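Local coordinates for protein 401aa long hypothetical glucose-1-phosphate thymidylyltransferase (Sulfolobus tokodaii, PDB 2GGO) that is a bifunctional enzyme of UDP-N-acetylglucosamine and UDP-N-acetylgalactosamine synthesis, joining a nucleotidyltransferase domain to a left-handed beta-helix of hexapeptide repeats, at residues Glu336-Val341 against Gly351-Leu355. Sequence-based numbering, arbitrary orientation.
Sequences EKEVKV and GRRKL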
ATOM      1  N   GLU A 336      -8.677  19.155 -17.111  1.00 54.80           N
ATOM      2  CA  GLU A 336      -7.982  17.939 -17.591  1.00 54.80           C
ATOM      3  C   GLU A 336      -6.455  17.781 -17.352  1.00 53.66           C
ATOM      4  O   GLU A 336      -5.806  16.888 -17.910  1.00 53.91           O
ATOM      5  CB  GLU A 336      -8.467  17.624 -19.016  1.00 55.22           C
ATOM      6  CG  GLU A 336      -9.936  18.183 -19.185  1.00 56.95           C
ATOM      7  CD  GLU A 336     -10.716  17.751 -20.435  1.00 57.92           C
ATOM      8  OE1 GLU A 336     -10.376  16.717 -21.091  1.00 60.96           O
ATOM      9  OE2 GLU A 336     -11.711  18.470 -20.728  1.00 59.84           O
ATOM     10  N   LYS A 337      -5.909  18.602 -16.456  1.00 52.91           N
ATOM     11  CA  LYS A 337      -4.532  18.420 -15.948  1.00 51.75           C
ATOM     12  C   LYS A 337      -4.461  17.507 -14.682  1.00 49.77           C
ATOM     13  O   LYS A 337      -5.492  17.160 -14.095  1.00 49.51           O
ATOM     14  CB  LYS A 337      -3.893  19.779 -15.606  1.00 53.10           C
ATOM     15  CG  LYS A 337      -4.561  21.052 -16.185  1.00 54.91           C
ATOM     16  CD  LYS A 337      -4.566  22.174 -15.109  1.00 58.64           C
ATOM     17  CE  LYS A 337      -5.115  23.535 -15.592  1.00 58.98           C
ATOM     18  NZ  LYS A 337      -4.105  24.381 -16.280  1.00 61.42           N
ATOM     19  N   GLU A 338      -3.245  17.163 -14.256  1.00 46.30           N
ATOM     20  CA  GLU A 338      -3.009  16.314 -13.083  1.00 44.04           C
ATOM     21  C   GLU A 338      -3.853  16.651 -11.888  1.00 39.89           C
ATOM     22  O   GLU A 338      -3.989  17.815 -11.475  1.00 39.10           O
ATOM     23  CB  GLU A 338      -1.549  16.336 -12.662  1.00 44.05           C
ATOM     24  CG  GLU A 338      -0.615  15.835 -13.754  1.00 47.60           C
ATOM     25  CD  GLU A 338       0.818  15.569 -13.263  1.00 49.07           C
ATOM     26  OE1 GLU A 338       1.251  16.206 -12.259  1.00 53.21           O
ATOM     27  OE2 GLU A 338       1.521  14.734 -13.912  1.00 55.84           O
ATOM     28  N   VAL A 339      -4.423  15.593 -11.326  1.00 35.93           N
ATOM     29  CA  VAL A 339      -5.224  15.724 -10.117  1.00 31.27           C
ATOM     30  C   VAL A 339      -4.309  15.836  -8.895  1.00 29.63           C
ATOM     31  O   VAL A 339      -3.475  14.974  -8.667  1.00 27.92           O
ATOM     32  CB  VAL A 339      -6.291  14.555 -10.001  1.00 30.47           C
ATOM     33  CG1 VAL A 339      -7.143  14.713  -8.733  1.00 25.39           C
ATOM     34  CG2 VAL A 339      -7.191  14.587 -11.199  1.00 27.09           C
ATOM     35  N   LYS A 340      -4.504  16.905  -8.127  1.00 29.08           N
ATOM     36  CA  LYS A 340      -3.849  17.118  -6.843  1.00 30.47           C
ATOM     37  C   LYS A 340      -4.626  16.455  -5.691  1.00 30.74           C
ATOM     38  O   LYS A 340      -5.858  16.307  -5.752  1.00 29.49           O
ATOM     39  CB  LYS A 340      -3.721  18.612  -6.553  1.00 30.49           C
ATOM     40  CG  LYS A 340      -3.188  19.507  -7.708  1.00 34.50           C
ATOM     41  CD  LYS A 340      -1.641  19.533  -7.739  1.00 40.98           C
ATOM     42  CE  LYS A 340      -1.048  20.830  -8.267  1.00 43.35           C
ATOM     43  NZ  LYS A 340      -1.203  21.868  -7.216  1.00 46.11           N
ATOM     44  N   VAL A 341      -3.880  16.082  -4.646  1.00 31.35           N
ATOM     45  CA  VAL A 341      -4.391  15.429  -3.442  1.00 31.30           C
ATOM     46  C   VAL A 341      -3.668  16.052  -2.246  1.00 32.64           C
ATOM     47  O   VAL A 341      -2.469  16.306  -2.313  1.00 32.55           O
ATOM     48  CB  VAL A 341      -4.145  13.892  -3.519  1.00 31.13           C
ATOM     49  CG1 VAL A 341      -4.760  13.164  -2.340  1.00 28.96           C
ATOM     50  CG2 VAL A 341      -4.654  13.327  -4.832  1.00 28.04           C
ATOM     51  N   GLY A 351       0.253  12.753 -10.292  1.00 33.78           N
ATOM     52  CA  GLY A 351       0.783  12.276 -11.565  1.00 34.20           C
ATOM     53  C   GLY A 351      -0.280  11.720 -12.490  1.00 34.91           C
ATOM     54  O   GLY A 351       0.037  11.273 -13.590  1.00 36.97           O
ATOM     55  N   ARG A 352      -1.549  11.766 -12.072  1.00 33.88           N
ATOM     56  CA  ARG A 352      -2.608  11.141 -12.843  1.00 32.34           C
ATOM     57  C   ARG A 352      -3.581  12.190 -13.332  1.00 32.14           C
ATOM     58  O   ARG A 352      -3.983  13.079 -12.596  1.00 31.75           O
ATOM     59  CB  ARG A 352      -3.311  10.060 -12.045  1.00 32.53           C
ATOM     60  CG  ARG A 352      -2.424   8.885 -11.629  1.00 32.22           C
ATOM     61  CD  ARG A 352      -3.134   8.043 -10.577  1.00 33.49           C
ATOM     62  NE  ARG A 352      -4.416   7.513 -11.067  1.00 34.64           N
ATOM     63  CZ  ARG A 352      -4.673   6.247 -11.399  1.00 38.47           C
ATOM     64  NH1 ARG A 352      -3.735   5.302 -11.303  1.00 37.18           N
ATOM     65  NH2 ARG A 352      -5.887   5.921 -11.853  1.00 38.43           N
ATOM     66  N   ARG A 353      -3.910  12.067 -14.604  1.00 32.42           N
ATOM     67  CA  ARG A 353      -4.827  12.951 -15.289  1.00 33.89           C
ATOM     68  C   ARG A 353      -6.231  12.535 -14.870  1.00 30.31           C
ATOM     69  O   ARG A 353      -7.099  13.399 -14.674  1.00 29.88           O
ATOM     70  CB  ARG A 353      -4.671  12.795 -16.820  1.00 33.51           C
ATOM     71  CG  ARG A 353      -5.382  13.905 -17.668  1.00 39.46           C
ATOM     72  CD  ARG A 353      -5.943  13.383 -19.034  1.00 39.07           C
ATOM     73  NE  ARG A 353      -6.846  14.368 -19.635  1.00 48.91           N
ATOM     74  CZ  ARG A 353      -7.903  14.089 -20.409  1.00 50.28           C
ATOM     75  NH1 ARG A 353      -8.220  12.824 -20.699  1.00 49.45           N
ATOM     76  NH2 ARG A 353      -8.648  15.099 -20.888  1.00 49.09           N
ATOM     77  N   LYS A 354      -6.418  11.218 -14.767  1.00 28.63           N
ATOM     78  CA  LYS A 354      -7.636  10.559 -14.176  1.00 26.70           C
ATOM     79  C   LYS A 354      -7.433   9.971 -12.749  1.00 23.52           C
ATOM     80  O   LYS A 354      -6.675   8.994 -12.502  1.00 21.67           O
ATOM     81  CB  LYS A 354      -8.173   9.464 -15.083  1.00 27.49           C
ATOM     82  CG  LYS A 354      -8.680   9.982 -16.441  1.00 27.51           C
ATOM     83  CD  LYS A 354      -9.959   9.266 -16.778  1.00 30.64           C
ATOM     84  CE  LYS A 354     -10.825  10.055 -17.711  1.00 32.42           C
ATOM     85  NZ  LYS A 354     -10.506   9.504 -19.048  1.00 34.37           N
ATOM     86  N   LEU A 355      -8.122  10.573 -11.802  1.00 20.02           N
ATOM     87  CA  LEU A 355      -8.034  10.133 -10.436  1.00 17.37           C
ATOM     88  C   LEU A 355      -9.354  10.524  -9.779  1.00 16.77           C
ATOM     89  O   LEU A 355      -9.777  11.649  -9.875  1.00 15.57           O
ATOM     90  CB  LEU A 355      -6.850  10.794  -9.722  1.00 19.31           C
ATOM     91  CG  LEU A 355      -6.721  10.338  -8.250  1.00 20.26           C
ATOM     92  CD1 LEU A 355      -6.447   8.815  -8.218  1.00 20.13           C
ATOM     93  CD2 LEU A 355      -5.625  11.100  -7.596  1.00 24.22           C
TER
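The base of a beta-hairpin, inserted between strands 328-329 and 358-359 of the hexapeptide-repeat beta-helix, is drawn together here as Glu-336 to Val-341 enters the hairpin and Gly-351 to Leu-355 leaves it. The central tie is Val-339 N to Arg-352 O, 2.9 Å long and almost straight at the hydrogen (176°). The same carbonyl receives a weaker CA-H...O contact from Glu-338 CA at 3.4 Å, so two neighbouring residues of the incoming segment lean on one oxygen.

Apolar packing lies on one side of this tie. Val-339 CB sits 3.8 Å from Leu-355 CB, and Val-341 CG2 touches Leu-355 CD2 at 3.7 Å, the two side chains crossing at about a right angle. Leu-355 CG is anti to its own N (chi1 -180°), and from there CD2 meets both CG1 of Val-339 and CG2 of Val-341. All three residues are buried.

At the exposed end, Arg-353 CB points away from the incoming chain, but a bend at chi2 (-146°) brings the guanidinium back alongside Glu-336. Its NE donates to Glu-336 O over 3.2 Å, meeting a lone pair in the carbonyl plane. The carboxylate of Glu-336 lies near the guanidinium edge, but its salt bridge to NH2 is modelled too tightly for its exact geometry to be trusted. Glu-338 lays its carboxylate against Gly-351, with Glu-338 OE2 3.5 Å from Gly-351 CA, while OE1 is hydrogen-bonded to Ser-349.

Arg-352 turns the other way: NE and NH2 both hold Lys-354 O, and NH2 forms a salt bridge with Asp-314, just beyond strand 311-313. Backbone bonds from Val-339 to Ser-350 and from Val-341 to Ile-348 continue the pairing into hairpin strands 340-343 and 346-349, while Leu-355 pairs with Asn-331 on the way to strand 358-359.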